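Local coordinates for protein Vng1086c (Halobacterium sp., PDB 2GF4) that is of unknown function but binds calcium ions and belongs to the uncharacterised family UPF0058, at residues A[7-12]-A[53-58]. Numbering follows the deposited sequence.
Sequences LELHEQ and HAVFLL
Segments 7-12 and 53-58, one on helix 3-21 and the other on helix 48-71, pack side by side with their N-to-C directions 30° apart and local axes approaching to 9.6 Å. The backbones come nearest at His10 and Val55, whose CA atoms are 5.6 Å apart. His10 does most of the touching: with CG anti to its backbone N (chi1 -169°), the imidazole extends to the facing helix. Ala54 CB sits over one ring face, 3.4 Å from His10 CE1 and 3.6 Å from His10 NE2, so the methyl covers the far end of the ring. Val55 CG2, lying beside its own backbone N, fits against the root of the histidine, 3.7 Å from His10 CA. The Leu58 side chain runs roughly at right angles to that of His10, its CD1 coming obliquely to 3.9 Å from His10 CD2. On the flank, Leu9 also has CG anti to N, and with chi2 at 61° its CD2 reaches 4.0 Å from Val55 CG1; Met66 of a second subunit packs on both residues. The buried ring nitrogens are satisfied by His10 NE2 bonding to Tyr34 OH and His10 ND1 to His51 ND1. With a bond at each nitrogen, the ring's rotation is held. An alanine here would remove the ring and both of its hydrogen bonds, and would probably loosen the packing around Ala54 and Leu58. The His10 side chain is about 9 Å from the bound calcium, with the calcium ligand Glu40 nearer. Since no hydrogen bond joins the two segments, apolar packing carries this interface while the imidazole's polarity is spent on neighbours.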
ATOM      1  N   LEU A   7       8.618  16.399 -11.496  1.00 25.46           N
ATOM      2  CA  LEU A   7       9.900  15.883 -11.992  1.00 26.47           C
ATOM      3  C   LEU A   7      10.915  15.942 -10.850  1.00 27.37           C
ATOM      4  O   LEU A   7      11.663  14.979 -10.649  1.00 25.29           O
ATOM      5  CB  LEU A   7      10.400  16.716 -13.191  1.00 24.83           C
ATOM      6  CG  LEU A   7       9.514  16.521 -14.460  1.00 27.78           C
ATOM      7  CD1 LEU A   7       9.969  17.476 -15.521  1.00 27.96           C
ATOM      8  CD2 LEU A   7       9.564  15.101 -15.010  1.00 26.27           C
ATOM      9  N   GLU A   8      10.919  17.051 -10.098  1.00 30.29           N
ATOM     10  CA  GLU A   8      11.841  17.220  -8.979  1.00 35.19           C
ATOM     11  C   GLU A   8      11.547  16.188  -7.897  1.00 31.38           C
ATOM     12  O   GLU A   8      12.481  15.691  -7.264  1.00 27.86           O
ATOM     13  CB  GLU A   8      11.735  18.653  -8.443  1.00 45.60           C
ATOM     14  CG  GLU A   8      12.413  19.656  -9.396  1.00 63.63           C
ATOM     15  CD  GLU A   8      12.204  21.115  -9.012  1.00 73.47           C
ATOM     16  OE1 GLU A   8      12.969  21.643  -8.180  1.00 79.88           O
ATOM     17  OE2 GLU A   8      11.270  21.749  -9.549  1.00 79.29           O
ATOM     18  N   LEU A   9      10.277  15.849  -7.692  1.00 25.53           N
ATOM     19  CA  LEU A   9       9.921  14.853  -6.681  1.00 22.04           C
ATOM     20  C   LEU A   9      10.452  13.504  -7.157  1.00 18.58           C
ATOM     21  O   LEU A   9      11.061  12.776  -6.368  1.00 20.12           O
ATOM     22  CB  LEU A   9       8.403  14.817  -6.526  1.00 17.68           C
ATOM     23  CG  LEU A   9       7.851  13.868  -5.456  1.00 19.63           C
ATOM     24  CD1 LEU A   9       8.357  14.272  -4.124  1.00 20.36           C
ATOM     25  CD2 LEU A   9       6.370  13.915  -5.454  1.00 20.19           C
ATOM     26  N   HIS A  10      10.204  13.151  -8.414  1.00 18.11           N
ATOM     27  CA  HIS A  10      10.707  11.903  -8.962  1.00 18.46           C
ATOM     28  C   HIS A  10      12.263  11.866  -8.825  1.00 20.85           C
ATOM     29  O   HIS A  10      12.788  10.849  -8.364  1.00 19.89           O
ATOM     30  CB  HIS A  10      10.255  11.809 -10.408  1.00 17.79           C
ATOM     31  CG  HIS A  10      10.475  10.471 -11.040  1.00 18.29           C
ATOM     32  ND1 HIS A  10      10.106  10.190 -12.337  1.00 18.42           N
ATOM     33  CD2 HIS A  10      11.059   9.346 -10.565  1.00 15.88           C
ATOM     34  CE1 HIS A  10      10.463   8.959 -12.630  1.00 14.89           C
ATOM     35  NE2 HIS A  10      11.038   8.424 -11.575  1.00 18.02           N
ATOM     36  N   GLU A  11      12.981  12.953  -9.158  1.00 22.58           N
ATOM     37  CA  GLU A  11      14.456  12.978  -9.049  1.00 26.41           C
ATOM     38  C   GLU A  11      14.886  12.646  -7.638  1.00 25.03           C
ATOM     39  O   GLU A  11      15.786  11.822  -7.460  1.00 23.03           O
ATOM     40  CB  GLU A  11      14.996  14.365  -9.410  1.00 31.77           C
ATOM     41  CG  GLU A  11      16.362  14.359 -10.098  1.00 43.88           C
ATOM     42  CD  GLU A  11      16.381  15.317 -11.285  1.00 52.42           C
ATOM     43  OE1 GLU A  11      16.764  14.914 -12.408  1.00 55.30           O
ATOM     44  OE2 GLU A  11      15.994  16.494 -11.087  1.00 55.59           O
ATOM     45  N   GLN A  12      14.265  13.275  -6.638  1.00 23.08           N
ATOM     46  CA  GLN A  12      14.653  13.006  -5.262  1.00 23.96           C
ATOM     47  C   GLN A  12      14.294  11.584  -4.811  1.00 23.63           C
ATOM     48  O   GLN A  12      15.079  10.978  -4.075  1.00 21.74           O
ATOM     49  CB  GLN A  12      14.031  14.052  -4.333  1.00 26.20           C
ATOM     50  CG  GLN A  12      14.671  15.442  -4.465  1.00 30.16           C
ATOM     51  CD  GLN A  12      16.184  15.437  -4.300  1.00 32.01           C
ATOM     52  OE1 GLN A  12      16.744  14.673  -3.520  1.00 33.78           O
ATOM     53  NE2 GLN A  12      16.835  16.333  -5.013  1.00 33.57           N
ATOM     54  N   HIS A  53       2.898   7.981 -11.570  1.00 23.64           N
ATOM     55  CA  HIS A  53       2.928   6.530 -11.469  1.00 22.90           C
ATOM     56  C   HIS A  53       4.306   6.130 -10.984  1.00 23.84           C
ATOM     57  O   HIS A  53       4.403   5.292 -10.090  1.00 22.00           O
ATOM     58  CB  HIS A  53       2.641   5.949 -12.845  1.00 22.63           C
ATOM     59  CG  HIS A  53       2.424   4.458 -12.878  1.00 22.19           C
ATOM     60  ND1 HIS A  53       2.475   3.649 -11.764  1.00 23.62           N
ATOM     61  CD2 HIS A  53       2.144   3.642 -13.921  1.00 22.34           C
ATOM     62  CE1 HIS A  53       2.238   2.402 -12.122  1.00 23.10           C
ATOM     63  NE2 HIS A  53       2.035   2.372 -13.422  1.00 24.12           N
ATOM     64  N   ALA A  54       5.367   6.713 -11.539  1.00 23.20           N
ATOM     65  CA  ALA A  54       6.707   6.340 -11.094  1.00 21.20           C
ATOM     66  C   ALA A  54       6.929   6.728  -9.642  1.00 18.87           C
ATOM     67  O   ALA A  54       7.553   5.968  -8.908  1.00 19.79           O
ATOM     68  CB  ALA A  54       7.773   7.008 -11.977  1.00 19.47           C
ATOM     69  N   VAL A  55       6.436   7.870  -9.195  1.00 20.38           N
ATOM     70  CA  VAL A  55       6.657   8.213  -7.795  1.00 21.86           C
ATOM     71  C   VAL A  55       5.854   7.258  -6.911  1.00 24.03           C
ATOM     72  O   VAL A  55       6.330   6.866  -5.845  1.00 23.72           O
ATOM     73  CB  VAL A  55       6.304   9.661  -7.564  1.00 21.72           C
ATOM     74  CG1 VAL A  55       6.251   9.949  -6.102  1.00 18.46           C
ATOM     75  CG2 VAL A  55       7.391  10.507  -8.193  1.00 21.06           C
ATOM     76  N   PHE A  56       4.657   6.890  -7.354  1.00 24.03           N
ATOM     77  CA  PHE A  56       3.827   5.923  -6.629  1.00 25.09           C
ATOM     78  C   PHE A  56       4.612   4.620  -6.441  1.00 24.83           C
ATOM     79  O   PHE A  56       4.713   4.109  -5.325  1.00 25.24           O
ATOM     80  CB  PHE A  56       2.584   5.632  -7.465  1.00 25.06           C
ATOM     81  CG  PHE A  56       1.692   4.616  -6.855  1.00 28.31           C
ATOM     82  CD1 PHE A  56       1.833   3.271  -7.150  1.00 29.77           C
ATOM     83  CD2 PHE A  56       0.665   5.008  -6.021  1.00 29.41           C
ATOM     84  CE1 PHE A  56       0.995   2.349  -6.580  1.00 29.85           C
ATOM     85  CE2 PHE A  56      -0.167   4.084  -5.455  1.00 30.21           C
ATOM     86  CZ  PHE A  56      -0.014   2.763  -5.744  1.00 30.02           C
ATOM     87  N   LEU A  57       5.164   4.069  -7.520  1.00 24.01           N
ATOM     88  CA  LEU A  57       5.899   2.821  -7.398  1.00 24.33           C
ATOM     89  C   LEU A  57       7.092   2.898  -6.464  1.00 25.70           C
ATOM     90  O   LEU A  57       7.414   1.902  -5.801  1.00 23.12           O
ATOM     91  CB  LEU A  57       6.336   2.367  -8.779  1.00 24.31           C
ATOM     92  CG  LEU A  57       5.137   1.863  -9.594  1.00 28.72           C
ATOM     93  CD1 LEU A  57       5.609   1.642 -10.991  1.00 27.08           C
ATOM     94  CD2 LEU A  57       4.564   0.577  -9.003  1.00 27.35           C
ATOM     95  N   LEU A  58       7.753   4.060  -6.421  1.00 25.65           N
ATOM     96  CA  LEU A  58       8.924   4.254  -5.552  1.00 26.95           C
ATOM     97  C   LEU A  58       8.507   4.332  -4.092  1.00 27.37           C
ATOM     98  O   LEU A  58       9.133   3.687  -3.246  1.00 27.32           O
ATOM     99  CB  LEU A  58       9.654   5.544  -5.925  1.00 26.57           C
ATOM    100  CG  LEU A  58      10.390   5.490  -7.262  1.00 25.69           C
ATOM    101  CD1 LEU A  58      11.019   6.796  -7.553  1.00 27.64           C
ATOM    102  CD2 LEU A  58      11.431   4.463  -7.195  1.00 26.31           C
TER